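PDB 6G42: minor capsid protein from Cafeteriavirus-dependent mavirus, which forms the pentameric penton of the virophage capsid, probably at the icosahedral vertices, and is built on a single jelly-roll. Local coordinates for residues C[132-137]-C[141-146]; C[168-173]-C[180-185]; C[94-99]-C[110-115]. One frame throughout, in Å; residues are numbered along the deposited sequence.

Contact 1. Residues C[132-137]-C[141-146]; sequences VFSFNK and KFEITT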
# COMPACT_ATOMS: atom_id res chain seq x y z
N VAL C 132 10.61 24.69 -26.43
CA VAL C 132 9.66 23.59 -26.70
C VAL C 132 8.99 23.11 -25.40
O VAL C 132 9.65 22.52 -24.54
CB VAL C 132 10.34 22.39 -27.39
CG1 VAL C 132 9.33 21.29 -27.70
CG2 VAL C 132 11.04 22.83 -28.67
N PHE C 133 7.69 23.37 -25.28
CA PHE C 133 6.87 22.80 -24.21
C PHE C 133 6.35 21.45 -24.70
O PHE C 133 5.89 21.33 -25.84
CB PHE C 133 5.70 23.75 -23.89
CG PHE C 133 4.95 23.38 -22.63
CD1 PHE C 133 3.87 22.52 -22.68
CD2 PHE C 133 5.32 23.91 -21.41
CE1 PHE C 133 3.17 22.18 -21.53
CE2 PHE C 133 4.62 23.58 -20.25
CZ PHE C 133 3.54 22.71 -20.31
N SER C 134 6.42 20.43 -23.84
CA SER C 134 5.99 19.07 -24.21
C SER C 134 5.54 18.25 -23.00
O SER C 134 5.71 18.67 -21.86
CB SER C 134 7.11 18.33 -24.95
OG SER C 134 8.17 17.98 -24.07
N PHE C 135 4.97 17.09 -23.29
CA PHE C 135 4.55 16.12 -22.28
C PHE C 135 5.38 14.85 -22.42
O PHE C 135 5.41 14.24 -23.48
CB PHE C 135 3.08 15.77 -22.44
CG PHE C 135 2.58 14.77 -21.42
CD1 PHE C 135 2.49 15.12 -20.08
CD2 PHE C 135 2.19 13.49 -21.81
CE1 PHE C 135 2.03 14.20 -19.14
CE2 PHE C 135 1.73 12.57 -20.88
CZ PHE C 135 1.64 12.92 -19.54
N ASN C 136 6.02 14.45 -21.33
CA ASN C 136 6.79 13.21 -21.29
C ASN C 136 5.87 12.03 -20.97
O ASN C 136 5.34 11.93 -19.87
CB ASN C 136 7.89 13.35 -20.23
CG ASN C 136 8.97 12.29 -20.36
OD1 ASN C 136 8.72 11.15 -20.76
ND2 ASN C 136 10.20 12.67 -20.02
N LYS C 137 5.68 11.13 -21.95
CA LYS C 137 4.90 9.89 -21.77
C LYS C 137 5.41 9.00 -20.63
O LYS C 137 4.63 8.41 -19.90
CB LYS C 137 4.93 9.05 -23.04
CG LYS C 137 4.19 9.61 -24.24
CD LYS C 137 4.39 8.68 -25.44
CE LYS C 137 3.58 9.10 -26.65
NZ LYS C 137 3.97 10.44 -27.19
N LYS C 141 5.05 13.86 -16.64
CA LYS C 141 5.40 15.23 -16.27
C LYS C 141 5.68 16.04 -17.52
O LYS C 141 6.24 15.51 -18.49
CB LYS C 141 6.65 15.25 -15.40
CG LYS C 141 6.46 14.65 -14.02
CD LYS C 141 7.80 14.34 -13.38
CE LYS C 141 7.65 14.01 -11.90
NZ LYS C 141 8.97 13.87 -11.24
N PHE C 142 5.29 17.31 -17.51
CA PHE C 142 5.55 18.21 -18.62
C PHE C 142 6.97 18.77 -18.52
O PHE C 142 7.46 19.03 -17.42
CB PHE C 142 4.52 19.34 -18.66
CG PHE C 142 3.14 18.89 -19.02
CD1 PHE C 142 2.29 18.38 -18.05
CD2 PHE C 142 2.69 18.96 -20.34
CE1 PHE C 142 1.01 17.95 -18.39
CE2 PHE C 142 1.41 18.53 -20.68
CZ PHE C 142 0.57 18.03 -19.70
N GLU C 143 7.60 18.96 -19.68
CA GLU C 143 8.99 19.42 -19.78
C GLU C 143 9.10 20.66 -20.65
O GLU C 143 8.34 20.82 -21.61
CB GLU C 143 9.87 18.32 -20.38
CG GLU C 143 9.88 17.02 -19.60
CD GLU C 143 10.83 16.00 -20.20
OE1 GLU C 143 10.76 15.77 -21.43
OE2 GLU C 143 11.62 15.41 -19.45
N ILE C 144 10.06 21.52 -20.32
CA ILE C 144 10.42 22.68 -21.14
C ILE C 144 11.87 22.50 -21.58
O ILE C 144 12.76 22.36 -20.73
CB ILE C 144 10.25 24.01 -20.37
CG1 ILE C 144 8.76 24.27 -20.09
CG2 ILE C 144 10.81 25.19 -21.16
CD1 ILE C 144 8.51 25.21 -18.93
N THR C 145 12.08 22.49 -22.89
CA THR C 145 13.42 22.38 -23.48
C THR C 145 13.86 23.74 -24.02
O THR C 145 13.08 24.45 -24.66
CB THR C 145 13.45 21.33 -24.61
OG1 THR C 145 13.04 20.07 -24.07
CG2 THR C 145 14.85 21.18 -25.20
N THR C 146 15.12 24.09 -23.75
CA THR C 146 15.67 25.42 -24.02
C THR C 146 17.16 25.39 -24.33
O THR C 146 17.88 24.48 -23.89
CB THR C 146 15.46 26.37 -22.82
OG1 THR C 146 15.67 25.66 -21.59
CG2 THR C 146 14.05 26.95 -22.81

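Contact 2. Residues C[168-173]-C[180-185]; sequences SFEFDD and LVILNE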
# COMPACT_ATOMS: atom_id res chain seq x y z
N SER C 168 4.35 22.54 -10.10
CA SER C 168 5.62 21.89 -9.74
C SER C 168 6.89 22.39 -10.48
O SER C 168 7.98 21.91 -10.20
CB SER C 168 5.46 20.38 -9.89
OG SER C 168 4.86 20.05 -11.13
N PHE C 169 6.74 23.32 -11.43
CA PHE C 169 7.87 24.12 -11.93
C PHE C 169 8.28 25.15 -10.86
O PHE C 169 7.49 25.46 -9.96
CB PHE C 169 7.51 24.87 -13.22
CG PHE C 169 7.38 23.98 -14.43
CD1 PHE C 169 8.50 23.38 -15.00
CD2 PHE C 169 6.13 23.76 -15.02
CE1 PHE C 169 8.39 22.56 -16.12
CE2 PHE C 169 6.01 22.94 -16.14
CZ PHE C 169 7.14 22.34 -16.69
N GLU C 170 9.50 25.67 -10.96
CA GLU C 170 9.98 26.74 -10.07
C GLU C 170 9.56 28.10 -10.63
O GLU C 170 9.85 28.41 -11.79
CB GLU C 170 11.50 26.67 -9.89
CG GLU C 170 12.02 27.49 -8.71
CD GLU C 170 13.54 27.51 -8.60
OE1 GLU C 170 14.22 26.67 -9.24
OE2 GLU C 170 14.07 28.38 -7.87
N PHE C 171 8.87 28.89 -9.81
CA PHE C 171 8.29 30.17 -10.24
C PHE C 171 8.88 31.38 -9.52
O PHE C 171 9.48 31.25 -8.45
CB PHE C 171 6.77 30.15 -10.06
CG PHE C 171 6.06 29.27 -11.05
CD1 PHE C 171 5.77 29.74 -12.33
CD2 PHE C 171 5.71 27.97 -10.72
CE1 PHE C 171 5.13 28.92 -13.25
CE2 PHE C 171 5.07 27.16 -11.64
CZ PHE C 171 4.78 27.63 -12.91
N ASP C 172 8.70 32.55 -10.14
CA ASP C 172 9.14 33.84 -9.60
C ASP C 172 8.14 34.91 -10.04
O ASP C 172 8.08 35.27 -11.21
CB ASP C 172 10.56 34.17 -10.10
CG ASP C 172 11.33 35.07 -9.15
OD1 ASP C 172 10.90 36.23 -8.93
OD2 ASP C 172 12.37 34.62 -8.62
N ASP C 173 7.34 35.39 -9.09
CA ASP C 173 6.23 36.31 -9.39
C ASP C 173 6.71 37.73 -9.69
O ASP C 173 7.29 38.38 -8.82
CB ASP C 173 5.23 36.34 -8.23
CG ASP C 173 4.51 35.01 -8.01
OD1 ASP C 173 4.80 34.02 -8.73
OD2 ASP C 173 3.64 34.95 -7.12
N LEU C 180 7.43 34.17 -13.71
CA LEU C 180 8.57 33.71 -14.52
C LEU C 180 8.92 32.25 -14.25
O LEU C 180 9.04 31.84 -13.09
CB LEU C 180 9.81 34.56 -14.25
CG LEU C 180 9.73 36.07 -14.50
CD1 LEU C 180 10.97 36.76 -13.95
CD2 LEU C 180 9.53 36.40 -15.97
N VAL C 181 9.12 31.48 -15.31
CA VAL C 181 9.57 30.09 -15.21
C VAL C 181 11.10 30.08 -15.13
O VAL C 181 11.78 30.36 -16.11
CB VAL C 181 9.08 29.23 -16.40
CG1 VAL C 181 9.55 27.79 -16.27
CG2 VAL C 181 7.56 29.27 -16.48
N ILE C 182 11.61 29.74 -13.95
CA ILE C 182 13.06 29.65 -13.71
C ILE C 182 13.60 28.37 -14.36
O ILE C 182 13.18 27.27 -14.01
CB ILE C 182 13.37 29.70 -12.20
CG1 ILE C 182 13.04 31.09 -11.65
CG2 ILE C 182 14.83 29.36 -11.92
CD1 ILE C 182 12.91 31.17 -10.14
N LEU C 183 14.55 28.54 -15.28
CA LEU C 183 15.16 27.43 -16.02
C LEU C 183 16.69 27.48 -15.91
O LEU C 183 17.29 28.49 -16.26
CB LEU C 183 14.76 27.50 -17.49
CG LEU C 183 13.26 27.49 -17.80
CD1 LEU C 183 13.01 27.83 -19.26
CD2 LEU C 183 12.66 26.13 -17.46
N ASN C 184 17.30 26.39 -15.44
CA ASN C 184 18.76 26.29 -15.27
C ASN C 184 19.49 25.28 -16.16
O ASN C 184 20.73 25.27 -16.19
CB ASN C 184 19.09 25.97 -13.81
CG ASN C 184 18.91 27.17 -12.90
OD1 ASN C 184 19.45 28.24 -13.16
ND2 ASN C 184 18.15 27.00 -11.82
N GLU C 185 18.75 24.43 -16.88
CA GLU C 185 19.34 23.36 -17.71
C GLU C 185 18.61 23.21 -19.04
O GLU C 185 17.54 23.79 -19.23
CB GLU C 185 19.34 22.04 -16.93
CG GLU C 185 19.86 22.17 -15.51
CD GLU C 185 20.14 20.85 -14.82
OE1 GLU C 185 19.42 19.87 -15.10
OE2 GLU C 185 21.07 20.81 -13.99

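Contact 3. Residues C[94-99]-C[110-115]; sequences STFVDE and GTAINE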
# COMPACT_ATOMS: atom_id res chain seq x y z
N SER C 94 -9.08 25.17 -29.61
CA SER C 94 -10.18 24.94 -30.57
C SER C 94 -9.88 23.89 -31.65
O SER C 94 -10.78 23.14 -32.05
CB SER C 94 -10.59 26.26 -31.24
OG SER C 94 -9.48 26.92 -31.82
N THR C 95 -8.63 23.83 -32.10
CA THR C 95 -8.19 22.87 -33.12
C THR C 95 -7.92 21.44 -32.62
O THR C 95 -7.66 20.55 -33.43
CB THR C 95 -6.90 23.34 -33.82
OG1 THR C 95 -5.84 23.45 -32.86
CG2 THR C 95 -7.11 24.68 -34.51
N PHE C 96 -7.98 21.22 -31.30
CA PHE C 96 -7.71 19.91 -30.68
C PHE C 96 -8.93 19.22 -30.05
O PHE C 96 -8.84 18.06 -29.64
CB PHE C 96 -6.64 20.07 -29.60
CG PHE C 96 -5.32 20.57 -30.13
CD1 PHE C 96 -5.07 21.94 -30.20
CD2 PHE C 96 -4.33 19.69 -30.54
CE1 PHE C 96 -3.85 22.41 -30.68
CE2 PHE C 96 -3.12 20.16 -31.01
CZ PHE C 96 -2.88 21.52 -31.09
N VAL C 97 -10.06 19.91 -29.99
CA VAL C 97 -11.20 19.53 -29.16
C VAL C 97 -12.26 18.75 -29.96
O VAL C 97 -12.43 18.99 -31.16
CB VAL C 97 -11.79 20.81 -28.51
CG1 VAL C 97 -13.16 20.59 -27.90
CG2 VAL C 97 -10.84 21.30 -27.43
N ASP C 98 -12.95 17.82 -29.30
CA ASP C 98 -14.07 17.06 -29.90
C ASP C 98 -15.40 17.84 -29.81
O ASP C 98 -15.43 18.97 -29.32
CB ASP C 98 -14.18 15.65 -29.25
CG ASP C 98 -14.99 15.64 -27.94
OD1 ASP C 98 -14.80 16.52 -27.08
OD2 ASP C 98 -15.82 14.72 -27.77
N GLU C 99 -16.49 17.23 -30.28
CA GLU C 99 -17.85 17.83 -30.23
C GLU C 99 -18.25 18.36 -28.85
O GLU C 99 -18.69 19.51 -28.74
CB GLU C 99 -18.90 16.79 -30.64
CG GLU C 99 -18.93 16.43 -32.11
CD GLU C 99 -19.97 15.36 -32.44
OE1 GLU C 99 -20.24 14.49 -31.59
OE2 GLU C 99 -20.52 15.39 -33.56
N GLY C 110 -0.03 19.47 -24.27
CA GLY C 110 1.34 19.98 -24.41
C GLY C 110 1.60 20.66 -25.74
O GLY C 110 2.15 21.76 -25.78
N THR C 111 1.21 19.99 -26.83
CA THR C 111 1.33 20.53 -28.19
C THR C 111 0.64 21.90 -28.32
O THR C 111 1.23 22.85 -28.84
CB THR C 111 0.76 19.54 -29.24
OG1 THR C 111 1.44 18.29 -29.14
CG2 THR C 111 0.92 20.07 -30.67
N ALA C 112 -0.60 21.99 -27.83
CA ALA C 112 -1.37 23.24 -27.88
C ALA C 112 -0.66 24.42 -27.21
O ALA C 112 -0.62 25.52 -27.74
CB ALA C 112 -2.74 23.04 -27.26
N ILE C 113 -0.09 24.17 -26.03
CA ILE C 113 0.70 25.17 -25.32
C ILE C 113 1.96 25.52 -26.11
O ILE C 113 2.40 26.68 -26.12
CB ILE C 113 1.05 24.69 -23.88
CG1 ILE C 113 -0.23 24.65 -23.02
CG2 ILE C 113 2.08 25.60 -23.20
CD1 ILE C 113 -0.13 23.82 -21.76
N ASN C 114 2.54 24.53 -26.79
CA ASN C 114 3.75 24.70 -27.59
C ASN C 114 3.55 25.59 -28.82
O ASN C 114 4.36 26.47 -29.09
CB ASN C 114 4.30 23.34 -28.04
CG ASN C 114 5.75 23.40 -28.47
OD1 ASN C 114 6.54 24.16 -27.91
ND2 ASN C 114 6.12 22.59 -29.46
N GLU C 115 2.48 25.33 -29.57
CA GLU C 115 2.15 26.11 -30.78
C GLU C 115 1.81 27.57 -30.47
O GLU C 115 2.12 28.47 -31.26
CB GLU C 115 1.01 25.45 -31.56
CG GLU C 115 1.39 24.12 -32.21
CD GLU C 115 0.23 23.41 -32.89
OE1 GLU C 115 -0.93 23.87 -32.77
OE2 GLU C 115 0.47 22.37 -33.54

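Contact 1. Residues C[132-137]-C[141-146]
Phe135 drives the edge of its ring into Phe142, with CD1 standing 3.4 Å above the Phe142 plane, over the ring centre. The planes meet at 53°, an inclined edge-to-face pair in which Phe142 CG lies in the plane of Phe135, at its edge. Phe133 meets Phe142 differently: their planes are closer to parallel (25°) but slid apart, with centroids 5.6 Å from each other, and Phe133 CE1 reaches Phe142 CD2 at 3.5 Å. Both Phe133 and Phe135 hold CG anti to the backbone N (chi1 -169° for Phe133), whereas Phe142 turns CG anti to its carbonyl carbon, which lays its ring between the other two. Phe133 CD2 also packs on Ile144 CG1 at 3.7 Å.

The opposite face of the ribbon is mostly polar, with Val132 at one end. There Asn136 ND2 donates to Glu143 OE2 over 3.1 Å, a diagonal bond that approaches from above the carboxylate plane yet stays in the plane of the amide. Paired N-H and C=O groups of Val132 with Thr145, and of Ser134 with Glu143, set the backbone register. Phe166 adds a further edge-to-face partner for Phe142, and helix 106-120 and strand 154-158 cover the Phe133 side. This is an antiparallel beta hairpin, extended to a three-stranded sheet by strand 187-189, with an aromatic cluster on one face.

Contact 2. Residues C[168-173]-C[180-185]
Asp172 and Leu180 face each other in a short antiparallel pairing that is irregular in its bonding. Leu180 N donates to Asp172 O over 2.8 Å, and that N-H arrives above the carbonyl plane, away from a lone pair. The return bond, Asp172 N to Leu180 O, is weak, bent to 129° at the hydrogen. Two residues along, Ile182 N donates to Glu170 O at 3.1 Å, continuing the ladder. Between these bonds Phe171 CA comes within 3.4 Å of Leu180 O as a CA-H...O contact. Within this chain 171-173 is an outer strand of its sheet, next to 179-181, which pairs in turn with 154-158.

Phe171 and Val181 lie side by side and point the same way, CE1 of the ring approaching Val181 CG2 at 4.1 Å. On the other side Ile182 is the apolar centre. Its CD1 sits between two carboxylates, 3.8 Å from Glu170 OE2 and 3.8 Å from Asp172 OD2, while its CG2 lies by the other oxygen of Glu170. Glu170 gets there with CG anti to the backbone N (chi1 -165°) and its chain extended, so that the aliphatic part runs across the isoleucine. Leu180 covers Asp172 O with CB and CG.

The strongest polar partner of Glu170 is Lys137 of a neighbouring subunit, which forms a salt bridge to OE1, and Asp173 forms a second one with Arg25 of that subunit. The lysine would offset the charge of Glu170. The chemistry thus divides: backbone bonds and isoleucine contacts hold the hairpin edge together, while Glu170 and Asp173 carry charge to the subunit interface.

Contact 3. Residues C[94-99]-C[110-115]
Phe96 points its ring at the helix that carries Thr111, Ala112 and Glu115, and each of the three meets a different part of it. The methyl of Ala112 makes an off-centre CH-pi contact: CB stands 4.1 Å from the ring centroid, 30° off the normal, and is displaced toward Phe96 CE1, 3.7 Å away. Glu115 runs counter to Phe96 and brings OE1 to the ring edge, near its plane, 3.5 Å from Phe96 CZ. The carboxylate is turned 44° against the ring. A negatively charged oxygen at the rim of C-H groups would be favourable electrostatically, though weakly so. The Thr111 side chain runs at about a right angle to that of Phe96, and its CG2 lies 4.1 Å from Phe96 CE2.

Thr111, Ala112 and Glu115 occupy adjacent and one-turn-apart positions on helix 106-120, a spacing that puts all three on one flank. The backbone bond from Glu115 N to Thr111 O, 2.9 Å long, belongs to the same turn. Here the loop after strand 84-90 packs on helix 106-120, in the part of this jelly-roll protein that lies between strands 49-62 and 201-207 in sequence.

Phe96 has CG anti to its carbonyl carbon (chi1 -61°), which extends the phenyl away from the loop backbone and onto the helix. Glu115 keeps an extended chain beyond CG, long enough for its carboxylate to reach the CZ end of the ring. The hydroxyl of Thr111 is engaged with Val107 O in the preceding turn, leaving its methyl branch as the part that meets the phenyl. Met103, in the loop leading into the helix, also packs against Phe96, and Phe93 touches Ala112.

In the fold
Along the chain, the order is contact 3, contact 1, contact 2. All three lie between strands 49-62 and 201-207 in the sequence, in a region of helix 106-120 and two small antiparallel sheets. Contact 1 is the middle piece, its centre about 14 Å from that of contact 2 and about 15 Å from that of contact 3. Asn114 OD1 accepts a hydrogen bond from Phe133 N, joining helix to hairpin, while Ile144 packs on Val181 toward contact 2. Contacts 2 and 3, about 24 Å apart between centres, do not touch. Lys137 of contact 1 and Glu170 of contact 2 form salt bridges between neighbouring copies, so the two contacts face each other across the pentamer's subunit interfaces.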